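Local coordinates for polyketide synthase PksJ (PDB 4J1Q), which reduces ketones on polyketide intermediates with NADPH, acting stereoselectively at alpha- and beta-keto groups as a ketoreductase domain of the bacillaene assembly line, at residues F335-S340 against S356-F361; S380-L385 against K427-V432. All coordinates share one frame; numbering follows the deposited sequence.

Contact 1 of 2, residues F335-S340 against S356-F361. With NDP (NADPH dihydro-nicotinamide-adenine-dinucleotide phosphate), chain B.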
loop_
_atom_site.group_PDB
_atom_site.type_symbol
_atom_site.label_atom_id
_atom_site.label_comp_id
_atom_site.label_asym_id
_atom_site.label_seq_id
_atom_site.Cartn_x
_atom_site.Cartn_y
_atom_site.Cartn_z
ATOM N N PHE A 335 7.921 -3.046 3.295
ATOM C CA PHE A 335 6.495 -3.251 3.560
ATOM C C PHE A 335 5.996 -4.399 2.691
ATOM O O PHE A 335 6.210 -4.399 1.480
ATOM C CB PHE A 335 5.673 -1.989 3.223
ATOM C CG PHE A 335 6.308 -0.699 3.638
ATOM C CD1 PHE A 335 6.085 0.458 2.897
ATOM C CD2 PHE A 335 7.074 -0.614 4.787
ATOM C CE1 PHE A 335 6.706 1.654 3.234
ATOM C CE2 PHE A 335 7.698 0.570 5.140
ATOM C CZ PHE A 335 7.511 1.710 4.368
ATOM N N PHE A 336 5.191 -5.274 3.272
ATOM C CA PHE A 336 4.481 -6.280 2.478
ATOM C C PHE A 336 3.090 -5.810 2.065
ATOM O O PHE A 336 2.096 -5.996 2.783
ATOM C CB PHE A 336 4.411 -7.623 3.216
ATOM C CG PHE A 336 5.704 -8.404 3.165
ATOM C CD1 PHE A 336 6.853 -7.843 2.594
ATOM C CD2 PHE A 336 5.762 -9.703 3.642
ATOM C CE1 PHE A 336 8.033 -8.557 2.536
ATOM C CE2 PHE A 336 6.941 -10.419 3.592
ATOM C CZ PHE A 336 8.084 -9.854 3.028
ATOM N N SER A 337 3.036 -5.136 0.924
ATOM C CA SER A 337 1.781 -4.580 0.416
ATOM C C SER A 337 1.181 -5.614 -0.533
ATOM O O SER A 337 1.641 -6.749 -0.589
ATOM C CB SER A 337 2.076 -3.250 -0.315
ATOM O OG SER A 337 0.933 -2.735 -0.982
ATOM N N SER A 338 0.228 -5.204 -1.360
ATOM C CA SER A 338 -0.521 -6.174 -2.128
ATOM C C SER A 338 -0.813 -5.643 -3.515
ATOM O O SER A 338 -0.942 -4.420 -3.727
ATOM C CB SER A 338 -1.847 -6.495 -1.430
ATOM O OG SER A 338 -2.764 -7.043 -2.359
ATOM N N VAL A 339 -1.004 -6.565 -4.450
ATOM C CA VAL A 339 -1.527 -6.197 -5.757
ATOM C C VAL A 339 -2.873 -5.425 -5.686
ATOM O O VAL A 339 -3.156 -4.584 -6.519
ATOM C CB VAL A 339 -1.584 -7.439 -6.670
ATOM C CG1 VAL A 339 -2.899 -7.516 -7.418
ATOM C CG2 VAL A 339 -0.398 -7.425 -7.634
ATOM N N SER A 340 -3.633 -5.630 -4.618
ATOM C CA SER A 340 -4.882 -4.879 -4.405
ATOM C C SER A 340 -4.650 -3.376 -4.270
ATOM O O SER A 340 -5.445 -2.577 -4.758
ATOM C CB SER A 340 -5.602 -5.391 -3.159
ATOM O OG SER A 340 -5.612 -6.814 -3.183
ATOM N N SER A 356 -2.213 0.823 -0.396
ATOM C CA SER A 356 -1.762 2.008 -1.160
ATOM C C SER A 356 -1.054 3.034 -0.296
ATOM O O SER A 356 -0.220 3.777 -0.801
ATOM C CB SER A 356 -2.931 2.740 -1.832
ATOM O OG SER A 356 -3.553 1.936 -2.790
ATOM N N PHE A 357 -1.523 3.217 0.936
ATOM C CA PHE A 357 -0.822 4.106 1.872
ATOM C C PHE A 357 0.615 3.660 2.084
ATOM O O PHE A 357 1.529 4.510 2.127
ATOM C CB PHE A 357 -1.550 4.180 3.216
ATOM C CG PHE A 357 -0.772 4.907 4.293
ATOM C CD1 PHE A 357 -1.051 6.234 4.591
ATOM C CD2 PHE A 357 0.155 4.240 5.074
ATOM C CE1 PHE A 357 -0.412 6.879 5.637
ATOM C CE2 PHE A 357 0.795 4.874 6.108
ATOM C CZ PHE A 357 0.545 6.195 6.367
ATOM N N MET A 358 0.835 2.343 2.188
ATOM C CA MET A 358 2.188 1.822 2.425
ATOM C C MET A 358 3.088 2.113 1.249
ATOM O O MET A 358 4.196 2.631 1.425
ATOM C CB MET A 358 2.166 0.308 2.712
ATOM C CG MET A 358 1.498 -0.012 4.038
ATOM S SD MET A 358 1.990 -1.599 4.700
ATOM C CE MET A 358 1.641 -2.756 3.365
ATOM N N ASP A 359 2.575 1.827 0.040
ATOM C CA ASP A 359 3.256 2.225 -1.216
ATOM C C ASP A 359 3.651 3.702 -1.205
ATOM O O ASP A 359 4.793 4.035 -1.482
ATOM C CB ASP A 359 2.375 1.944 -2.437
ATOM C CG ASP A 359 1.917 0.488 -2.500
ATOM O OD1 ASP A 359 2.527 -0.374 -1.794
ATOM O OD2 ASP A 359 0.932 0.208 -3.244
ATOM N N ALA A 360 2.709 4.574 -0.864
ATOM C CA ALA A 360 2.977 6.020 -0.818
ATOM C C ALA A 360 3.995 6.327 0.267
ATOM O O ALA A 360 4.834 7.200 0.104
ATOM C CB ALA A 360 1.699 6.825 -0.576
ATOM N N PHE A 361 3.930 5.589 1.366
ATOM C CA PHE A 361 4.872 5.784 2.467
ATOM C C PHE A 361 6.319 5.454 2.085
ATOM O O PHE A 361 7.263 6.092 2.566
ATOM C CB PHE A 361 4.425 4.959 3.676
ATOM C CG PHE A 361 4.994 5.437 4.983
ATOM C CD1 PHE A 361 4.442 6.527 5.642
ATOM C CD2 PHE A 361 6.096 4.810 5.544
ATOM C CE1 PHE A 361 4.993 6.989 6.835
ATOM C CE2 PHE A 361 6.659 5.283 6.719
ATOM C CZ PHE A 361 6.099 6.362 7.373
HETATM P PA NDP B . -1.709 -13.594 7.581
HETATM O O1A NDP B . -3.088 -13.066 7.994
HETATM O O2A NDP B . -1.311 -15.035 7.670
HETATM O O5B NDP B . -0.593 -12.704 8.297
HETATM C C5B NDP B . -0.922 -11.435 8.868
HETATM C C4B NDP B . -0.397 -11.479 10.294
HETATM O O4B NDP B . -0.492 -10.166 10.850
HETATM C C3B NDP B . -1.298 -12.348 11.158
HETATM O O3B NDP B . -0.401 -13.356 11.701
HETATM C C2B NDP B . -1.817 -11.425 12.259
HETATM O O2B NDP B . -1.658 -12.051 13.569
HETATM C C1B NDP B . -0.870 -10.240 12.221
HETATM N N9A NDP B . -1.642 -9.016 12.591
HETATM C C8A NDP B . -2.891 -8.648 12.132
HETATM N N7A NDP B . -3.222 -7.439 12.731
HETATM C C5A NDP B . -2.132 -7.032 13.519
HETATM C C6A NDP B . -1.886 -5.933 14.340
HETATM N N6A NDP B . -2.820 -4.947 14.544
HETATM N N1A NDP B . -0.692 -5.841 14.993
HETATM C C2A NDP B . 0.236 -6.822 14.879
HETATM N N3A NDP B . -0.003 -7.914 14.122
HETATM C C4A NDP B . -1.161 -8.027 13.399
HETATM O O3 NDP B . -1.463 -13.082 6.071
HETATM P PN NDP B . -0.085 -13.376 5.312
HETATM O O1N NDP B . -0.526 -14.203 4.107
HETATM O O2N NDP B . 1.009 -13.778 6.284
HETATM O O5D NDP B . 0.291 -11.902 4.769
HETATM C C5D NDP B . 1.468 -11.191 5.178
HETATM C C4D NDP B . 1.367 -9.754 4.616
HETATM O O4D NDP B . 1.540 -9.798 3.183
HETATM C C3D NDP B . -0.028 -9.160 4.861
HETATM O O3D NDP B . 0.074 -7.773 5.260
HETATM C C2D NDP B . -0.716 -9.308 3.539
HETATM O O2D NDP B . -1.631 -8.222 3.367
HETATM C C1D NDP B . 0.414 -9.290 2.500
HETATM N N1N NDP B . 0.088 -10.123 1.335
HETATM C C2N NDP B . -0.057 -11.475 1.441
HETATM C C3N NDP B . -0.429 -12.265 0.328
HETATM C C7N NDP B . -0.568 -13.783 0.473
HETATM O O7N NDP B . -0.569 -14.473 -0.556
HETATM N N7N NDP B . -0.778 -14.346 1.686
HETATM C C4N NDP B . -0.719 -11.639 -0.913
HETATM C C5N NDP B . -0.591 -10.238 -0.983
HETATM C C6N NDP B . -0.195 -9.512 0.167
HETATM P P2B NDP B . -2.622 -11.670 14.816
HETATM O O1X NDP B . -4.033 -11.820 14.206
HETATM O O2X NDP B . -2.143 -12.706 15.825
HETATM O O3X NDP B . -2.297 -10.241 15.198
#
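Strand 335-338 and the helical segment 356-361 pack with their axes 8.1 Å apart, their directions 132° from parallel, and Ser337 CA closest to Met358 CA. Phe335 and Met358 carry most of the apolar contact. The Phe335 ring turns an edge to the helix backbone, with CD1 3.2 Å from Met358 O close to the ring plane, while CZ meets Phe361 CD2 at 3.6 Å. The two phenyl planes stand 52° apart, and Phe335 comes in at the edge of the Phe361 ring. Met358 bends at its last torsion (chi3 -54°), which turns CE toward the strand, to within 3.3 Å of Phe336 O and against Ser337 CA. Its SD makes an oblique Met-aromatic contact with Phe335, 5.4 Å from the ring centroid. On the polar side, Ser337 OG approaches Asp359 OD1 at 3.0 Å, but its proton may instead serve Asn355 O. The carboxylate is held from strand 377-383 as well, by Ser380 OG at OD1 and Asn382 ND2 at OD2. The other side of the strand serves the cofactor of this Rossmann-type domain: Ser337 O lies 3.4 Å from C6N of the NADPH nicotinamide. Donors at both carboxylate oxygens, beside an apolar seam, would be expected to help a negative charge sit in this buried place, and they link the helix chiefly to strand 377-383.

Contact 2 of 2, residues S380-L385 against K427-V432. With NDP (NADPH dihydro-nicotinamide-adenine-dinucleotide phosphate), chain B.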
loop_
_atom_site.group_PDB
_atom_site.type_symbol
_atom_site.label_atom_id
_atom_site.label_comp_id
_atom_site.label_asym_id
_atom_site.label_seq_id
_atom_site.Cartn_x
_atom_site.Cartn_y
_atom_site.Cartn_z
ATOM N N SER A 380 8.333 -1.080 -0.863
ATOM C CA SER A 380 7.026 -1.699 -0.704
ATOM C C SER A 380 6.808 -2.687 -1.853
ATOM O O SER A 380 7.037 -2.343 -3.023
ATOM C CB SER A 380 5.934 -0.624 -0.697
ATOM O OG SER A 380 4.624 -1.155 -0.408
ATOM N N PHE A 381 6.456 -3.931 -1.525
ATOM C CA PHE A 381 6.228 -4.936 -2.561
ATOM C C PHE A 381 4.724 -5.084 -2.748
ATOM O O PHE A 381 4.003 -5.403 -1.787
ATOM C CB PHE A 381 6.837 -6.304 -2.169
ATOM C CG PHE A 381 8.348 -6.373 -2.277
ATOM C CD1 PHE A 381 9.163 -5.900 -1.256
ATOM C CD2 PHE A 381 8.942 -6.972 -3.365
ATOM C CE1 PHE A 381 10.551 -5.999 -1.338
ATOM C CE2 PHE A 381 10.330 -7.071 -3.462
ATOM C CZ PHE A 381 11.135 -6.591 -2.441
ATOM N N ASN A 382 4.248 -4.918 -3.978
ATOM C CA ASN A 382 2.899 -5.357 -4.280
ATOM C C ASN A 382 2.834 -6.829 -4.664
ATOM O O ASN A 382 3.121 -7.198 -5.828
ATOM C CB ASN A 382 2.274 -4.493 -5.368
ATOM C CG ASN A 382 2.241 -3.043 -4.993
ATOM O OD1 ASN A 382 3.178 -2.281 -5.298
ATOM N ND2 ASN A 382 1.151 -2.631 -4.361
ATOM N N TRP A 383 2.541 -7.666 -3.666
ATOM C CA TRP A 383 2.565 -9.118 -3.836
ATOM C C TRP A 383 1.288 -9.583 -4.446
ATOM O O TRP A 383 0.195 -9.120 -4.058
ATOM C CB TRP A 383 2.702 -9.815 -2.494
ATOM C CG TRP A 383 4.046 -9.692 -1.826
ATOM C CD1 TRP A 383 4.286 -9.358 -0.501
ATOM C CD2 TRP A 383 5.371 -10.034 -2.389
ATOM N NE1 TRP A 383 5.632 -9.403 -0.220
ATOM C CE2 TRP A 383 6.340 -9.810 -1.311
ATOM C CE3 TRP A 383 5.828 -10.474 -3.625
ATOM C CZ2 TRP A 383 7.697 -10.063 -1.474
ATOM C CZ3 TRP A 383 7.203 -10.668 -3.799
ATOM C CH2 TRP A 383 8.120 -10.484 -2.739
ATOM N N PRO A 384 1.384 -10.590 -5.322
ATOM C CA PRO A 384 0.190 -11.304 -5.705
ATOM C C PRO A 384 -0.168 -12.361 -4.654
ATOM O O PRO A 384 0.510 -12.486 -3.617
ATOM C CB PRO A 384 0.614 -11.974 -6.997
ATOM C CG PRO A 384 2.055 -12.338 -6.741
ATOM C CD PRO A 384 2.598 -11.188 -5.918
ATOM N N LEU A 385 -1.205 -13.139 -4.956
ATOM C CA LEU A 385 -1.601 -14.291 -4.136
ATOM C C LEU A 385 -0.435 -15.270 -4.045
ATOM O O LEU A 385 0.035 -15.744 -5.071
ATOM C CB LEU A 385 -2.814 -14.979 -4.788
ATOM C CG LEU A 385 -3.690 -15.982 -4.021
ATOM C CD1 LEU A 385 -3.106 -17.389 -4.017
ATOM C CD2 LEU A 385 -4.024 -15.504 -2.608
ATOM N N LYS A 427 14.045 0.302 -5.767
ATOM C CA LYS A 427 12.925 1.190 -6.029
ATOM C C LYS A 427 11.984 1.115 -4.860
ATOM O O LYS A 427 11.932 0.104 -4.165
ATOM C CB LYS A 427 12.216 0.762 -7.306
ATOM C CG LYS A 427 13.059 0.953 -8.548
ATOM C CD LYS A 427 12.399 0.311 -9.754
ATOM C CE LYS A 427 13.215 0.496 -11.029
ATOM N NZ LYS A 427 13.281 1.915 -11.456
ATOM N N PRO A 428 11.288 2.212 -4.588
ATOM C CA PRO A 428 10.393 2.265 -3.435
ATOM C C PRO A 428 9.227 1.282 -3.585
ATOM O O PRO A 428 8.597 0.905 -2.601
ATOM C CB PRO A 428 9.863 3.701 -3.471
ATOM C CG PRO A 428 10.847 4.475 -4.307
ATOM C CD PRO A 428 11.367 3.497 -5.311
ATOM N N GLN A 429 8.904 0.920 -4.816
ATOM C CA GLN A 429 7.718 0.129 -5.066
ATOM C C GLN A 429 7.953 -0.856 -6.185
ATOM O O GLN A 429 8.291 -0.473 -7.313
ATOM C CB GLN A 429 6.538 1.048 -5.420
ATOM C CG GLN A 429 5.188 0.533 -4.975
ATOM C CD GLN A 429 4.058 1.363 -5.557
ATOM O OE1 GLN A 429 4.137 2.594 -5.596
ATOM N NE2 GLN A 429 3.027 0.697 -6.054
ATOM N N VAL A 430 7.663 -2.114 -5.898
ATOM C CA VAL A 430 7.836 -3.176 -6.863
ATOM C C VAL A 430 6.538 -3.966 -6.891
ATOM O O VAL A 430 6.050 -4.422 -5.865
ATOM C CB VAL A 430 8.991 -4.113 -6.425
ATOM C CG1 VAL A 430 8.956 -5.421 -7.214
ATOM C CG2 VAL A 430 10.340 -3.424 -6.617
ATOM N N PHE A 431 5.971 -4.112 -8.064
ATOM C CA PHE A 431 4.723 -4.832 -8.215
ATOM C C PHE A 431 5.026 -6.208 -8.793
ATOM O O PHE A 431 5.577 -6.315 -9.873
ATOM C CB PHE A 431 3.798 -4.051 -9.141
ATOM C CG PHE A 431 2.579 -4.797 -9.568
ATOM C CD1 PHE A 431 1.340 -4.313 -9.273
ATOM C CD2 PHE A 431 2.669 -5.933 -10.343
ATOM C CE1 PHE A 431 0.201 -4.957 -9.713
ATOM C CE2 PHE A 431 1.538 -6.624 -10.730
ATOM C CZ PHE A 431 0.296 -6.128 -10.413
ATOM N N VAL A 432 4.687 -7.250 -8.067
ATOM C CA VAL A 432 5.048 -8.586 -8.493
ATOM C C VAL A 432 3.807 -9.374 -8.863
ATOM O O VAL A 432 2.818 -9.384 -8.141
ATOM C CB VAL A 432 5.795 -9.342 -7.401
ATOM C CG1 VAL A 432 6.187 -10.742 -7.892
ATOM C CG2 VAL A 432 7.014 -8.546 -6.966
HETATM P PA NDP B . -1.709 -13.594 7.581
HETATM O O1A NDP B . -3.088 -13.066 7.994
HETATM O O2A NDP B . -1.311 -15.035 7.670
HETATM O O5B NDP B . -0.593 -12.704 8.297
HETATM C C5B NDP B . -0.922 -11.435 8.868
HETATM C C4B NDP B . -0.397 -11.479 10.294
HETATM O O4B NDP B . -0.492 -10.166 10.850
HETATM C C3B NDP B . -1.298 -12.348 11.158
HETATM O O3B NDP B . -0.401 -13.356 11.701
HETATM C C2B NDP B . -1.817 -11.425 12.259
HETATM O O2B NDP B . -1.658 -12.051 13.569
HETATM C C1B NDP B . -0.870 -10.240 12.221
HETATM N N9A NDP B . -1.642 -9.016 12.591
HETATM C C8A NDP B . -2.891 -8.648 12.132
HETATM N N7A NDP B . -3.222 -7.439 12.731
HETATM C C5A NDP B . -2.132 -7.032 13.519
HETATM C C6A NDP B . -1.886 -5.933 14.340
HETATM N N6A NDP B . -2.820 -4.947 14.544
HETATM N N1A NDP B . -0.692 -5.841 14.993
HETATM C C2A NDP B . 0.236 -6.822 14.879
HETATM N N3A NDP B . -0.003 -7.914 14.122
HETATM C C4A NDP B . -1.161 -8.027 13.399
HETATM O O3 NDP B . -1.463 -13.082 6.071
HETATM P PN NDP B . -0.085 -13.376 5.312
HETATM O O1N NDP B . -0.526 -14.203 4.107
HETATM O O2N NDP B . 1.009 -13.778 6.284
HETATM O O5D NDP B . 0.291 -11.902 4.769
HETATM C C5D NDP B . 1.468 -11.191 5.178
HETATM C C4D NDP B . 1.367 -9.754 4.616
HETATM O O4D NDP B . 1.540 -9.798 3.183
HETATM C C3D NDP B . -0.028 -9.160 4.861
HETATM O O3D NDP B . 0.074 -7.773 5.260
HETATM C C2D NDP B . -0.716 -9.308 3.539
HETATM O O2D NDP B . -1.631 -8.222 3.367
HETATM C C1D NDP B . 0.414 -9.290 2.500
HETATM N N1N NDP B . 0.088 -10.123 1.335
HETATM C C2N NDP B . -0.057 -11.475 1.441
HETATM C C3N NDP B . -0.429 -12.265 0.328
HETATM C C7N NDP B . -0.568 -13.783 0.473
HETATM O O7N NDP B . -0.569 -14.473 -0.556
HETATM N N7N NDP B . -0.778 -14.346 1.686
HETATM C C4N NDP B . -0.719 -11.639 -0.913
HETATM C C5N NDP B . -0.591 -10.238 -0.983
HETATM C C6N NDP B . -0.195 -9.512 0.167
HETATM P P2B NDP B . -2.622 -11.670 14.816
HETATM O O1X NDP B . -4.033 -11.820 14.206
HETATM O O2X NDP B . -2.143 -12.706 15.825
HETATM O O3X NDP B . -2.297 -10.241 15.198
#
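Strands 380-383 and 429-432 run parallel, their axes 4.6 Å apart and inclined by 15°, with Ser380, Phe381 and Asn382 in register with Gln429, Val430 and Phe431. They are neighbouring strands of the Rossmann-type ketoreductase sheet, joined by a long connection containing helices 397-405 and 412-425. Four backbone bonds form the ladder: Ser380 N to Pro428 O, Val430 N to Ser380 O, Asn382 N to Val430 O, and Val432 N to Asn382 O, the last at 2.7 Å. On the face bearing Phe381, that ring lies side by side with Val430, CD2 being 4.1 Å from CG1. Val432 continues this apolar row. Its chi1 of -179° puts CG1 anti to the backbone N and leaves CG2 for the indole, where it reaches Trp383 CZ3 at 3.8 Å, while Phe381 CB lies over one face of the indole, toward its rim. Trp383 also meets the Phe336 ring edge-to-face. The reverse face carries Ser380, Asn382, Gln429 and Phe431, the last with CD1 against Asn382 CB. Gln429 stretches out beyond CG and delivers NE2 to Asn382 OD1 at 3.1 Å, a fairly straight bond (162°) although the two amide planes are 55° apart. With ND2 bound to Ser338 O, the Asn382 amide is gripped at both ends and its rotation fixed. At the end of the strand the chain enters the NADPH pocket: Trp383 CB rests 3.6 Å from C5N of the nicotinamide ring, and just beyond it Pro384 O lies 3.1 Å from C4N of the same ring.

Both contacts are buried, contact 1 about 2 Å from the centre of the chain and contact 2 about 9 Å, with their own centres about 8 Å apart. Contact 1 sets a helix against a sheet and depends on side chains; contact 2 joins two strands of that sheet largely through main-chain bonds. Strands 332-338 and 377-383 are sheet neighbours, and polar side chains of strand 377-383 join the two contacts, reaching both the helix and the strand of contact 1. The same NADPH is touched at its nicotinamide end from both contacts: segments 335-340 and 380-385 each contribute residues to its pocket.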